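Long-range contact in NAD nucleotidase (Haemophilus influenzae, PDB 3ZTV), which degrades NAD to adenosine and nicotinamide riboside, and hydrolyses nucleoside 5'-monophosphates, most actively AMP: residues T388-E393 with P467-G471. Residue numbers count along the deposited sequence, not the author numbering.
Sequences TRFIAE and PYGAG
Residues 388-393, part of helix 386-396, pack on strand 467-470, an outermost strand of the mixed five-stranded sheet in the C-terminal domain of this 5'-nucleotidase. This is alpha/beta layer packing. Residues 388-393 are regular alpha helix (Ala392 N to Thr388 O and Glu393 N to Arg389 O, both 2.9 Å). Residues 467-470 are extended; this stops at Gly471 (phi 76°). The axes of these short segments approach to 6.5 Å, with N-to-C directions 43° apart (signed crossing angle -43°). CA atoms are nearest at Arg389-Tyr468 (5.5 Å) and Glu393-Ala470 (5.1 Å). No direct hydrogen bond links the segments; strand 467-470 pairs with strand 404-408 instead.

Tyr468 and Ala470 point their CA-to-CB bonds toward the helix. Pro467 points away; its side chain touches helix 443-460. Gly469 has no side chain, and the Ala392 methyl lies on its backbone (CB to Gly469 C 3.8 Å). Ala392 CB also meets Ala470 CB at 3.9 Å. Thr388 CG2 touches Tyr468 CB at 3.7 Å. Tyr468 (chi1 m) OH is hydrogen-bonded to Arg373 O and Ser385 N; Arg373 probably binds substrate. Thr388 OG1 and Ser385 OG share a hydrogen bond.

Arg389 (chi1 t) and Glu393 (chi1 m) form an i to i+4 salt bridge, NE to OE2 2.8 Å. One water joins Glu393 OE2 (2.7 Å) to Gly471 N (2.9 Å).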
loop_
_atom_site.group_PDB
_atom_site.type_symbol
_atom_site.label_atom_id
_atom_site.label_comp_id
_atom_site.label_asym_id
_atom_site.label_seq_id
_atom_site.Cartn_x
_atom_site.Cartn_y
_atom_site.Cartn_z
ATOM N N THR A 388 16.631 -2.533 -39.748
ATOM C CA THR A 388 15.446 -2.209 -38.952
ATOM C C THR A 388 15.254 -3.205 -37.806
ATOM O O THR A 388 14.906 -2.813 -36.686
ATOM C CB THR A 388 14.178 -2.123 -39.817
ATOM O OG1 THR A 388 14.367 -1.126 -40.828
ATOM C CG2 THR A 388 12.976 -1.746 -38.963
ATOM N N ARG A 389 15.481 -4.492 -38.072
ATOM C CA ARG A 389 15.473 -5.489 -37.001
ATOM C C ARG A 389 16.495 -5.118 -35.922
ATOM O O ARG A 389 16.206 -5.200 -34.728
ATOM C CB ARG A 389 15.723 -6.902 -37.551
ATOM C CG ARG A 389 15.658 -8.019 -36.514
ATOM C CD ARG A 389 17.037 -8.383 -35.997
ATOM N NE ARG A 389 16.998 -9.370 -34.917
ATOM C CZ ARG A 389 17.290 -10.660 -35.055
ATOM N NH1 ARG A 389 17.635 -11.153 -36.238
ATOM N NH2 ARG A 389 17.233 -11.463 -34.002
ATOM N N PHE A 390 17.683 -4.696 -36.341
ATOM C CA PHE A 390 18.701 -4.229 -35.409
ATOM C C PHE A 390 18.172 -3.094 -34.519
ATOM O O PHE A 390 18.314 -3.127 -33.293
ATOM C CB PHE A 390 19.924 -3.756 -36.196
ATOM C CG PHE A 390 21.130 -3.482 -35.349
ATOM C CD1 PHE A 390 21.194 -3.923 -34.042
ATOM C CD2 PHE A 390 22.213 -2.796 -35.874
ATOM C CE1 PHE A 390 22.303 -3.671 -33.269
ATOM C CE2 PHE A 390 23.328 -2.541 -35.105
ATOM C CZ PHE A 390 23.374 -2.981 -33.798
ATOM N N ILE A 391 17.574 -2.082 -35.138
ATOM C CA ILE A 391 17.037 -0.970 -34.367
ATOM C C ILE A 391 15.960 -1.463 -33.397
ATOM O O ILE A 391 15.917 -1.042 -32.238
ATOM C CB ILE A 391 16.510 0.167 -35.270
ATOM C CG1 ILE A 391 17.655 0.745 -36.109
ATOM C CG2 ILE A 391 15.863 1.254 -34.422
ATOM C CD1 ILE A 391 18.835 1.172 -35.296
ATOM N N ALA A 392 15.099 -2.368 -33.857
ATOM C CA ALA A 392 14.095 -2.949 -32.965
ATOM C C ALA A 392 14.748 -3.652 -31.771
ATOM O O ALA A 392 14.250 -3.561 -30.648
ATOM C CB ALA A 392 13.169 -3.900 -33.721
ATOM N N GLU A 393 15.865 -4.329 -32.008
ATOM C CA GLU A 393 16.598 -4.977 -30.913
ATOM C C GLU A 393 17.149 -3.967 -29.895
ATOM O O GLU A 393 17.177 -4.247 -28.698
ATOM C CB GLU A 393 17.727 -5.877 -31.439
ATOM C CG GLU A 393 17.264 -7.034 -32.326
ATOM C CD GLU A 393 16.697 -8.218 -31.552
ATOM O OE1 GLU A 393 16.730 -8.220 -30.301
ATOM O OE2 GLU A 393 16.207 -9.158 -32.216
ATOM N N PRO A 467 6.906 -3.122 -41.290
ATOM C CA PRO A 467 7.313 -3.380 -39.905
ATOM C C PRO A 467 8.297 -4.534 -39.722
ATOM O O PRO A 467 8.176 -5.576 -40.373
ATOM C CB PRO A 467 5.988 -3.735 -39.232
ATOM C CG PRO A 467 5.247 -4.479 -40.303
ATOM C CD PRO A 467 5.629 -3.791 -41.610
ATOM N N TYR A 468 9.259 -4.334 -38.832
ATOM C CA TYR A 468 10.177 -5.387 -38.407
ATOM C C TYR A 468 10.231 -5.339 -36.890
ATOM O O TYR A 468 10.106 -4.263 -36.298
ATOM C CB TYR A 468 11.584 -5.163 -38.966
ATOM C CG TYR A 468 11.693 -5.234 -40.476
ATOM C CD1 TYR A 468 11.309 -4.162 -41.276
ATOM C CD2 TYR A 468 12.194 -6.371 -41.102
ATOM C CE1 TYR A 468 11.417 -4.223 -42.658
ATOM C CE2 TYR A 468 12.301 -6.440 -42.487
ATOM C CZ TYR A 468 11.912 -5.364 -43.258
ATOM O OH TYR A 468 12.017 -5.410 -44.637
ATOM N N GLY A 469 10.420 -6.489 -36.255
ATOM C CA GLY A 469 10.368 -6.569 -34.807
ATOM C C GLY A 469 11.508 -7.310 -34.131
ATOM O O GLY A 469 12.311 -8.003 -34.767
ATOM N N ALA A 470 11.570 -7.126 -32.815
ATOM C CA ALA A 470 12.475 -7.864 -31.951
ATOM C C ALA A 470 11.622 -8.549 -30.891
ATOM O O ALA A 470 10.716 -7.935 -30.338
ATOM C CB ALA A 470 13.475 -6.926 -31.299
ATOM N N GLY A 471 11.900 -9.821 -30.611
ATOM C CA GLY A 471 11.058 -10.592 -29.707
ATOM C C GLY A 471 9.755 -11.031 -30.359
ATOM O O GLY A 471 8.918 -11.689 -29.727
HETATM O O HOH W 1 14.248 -10.982 -31.770
#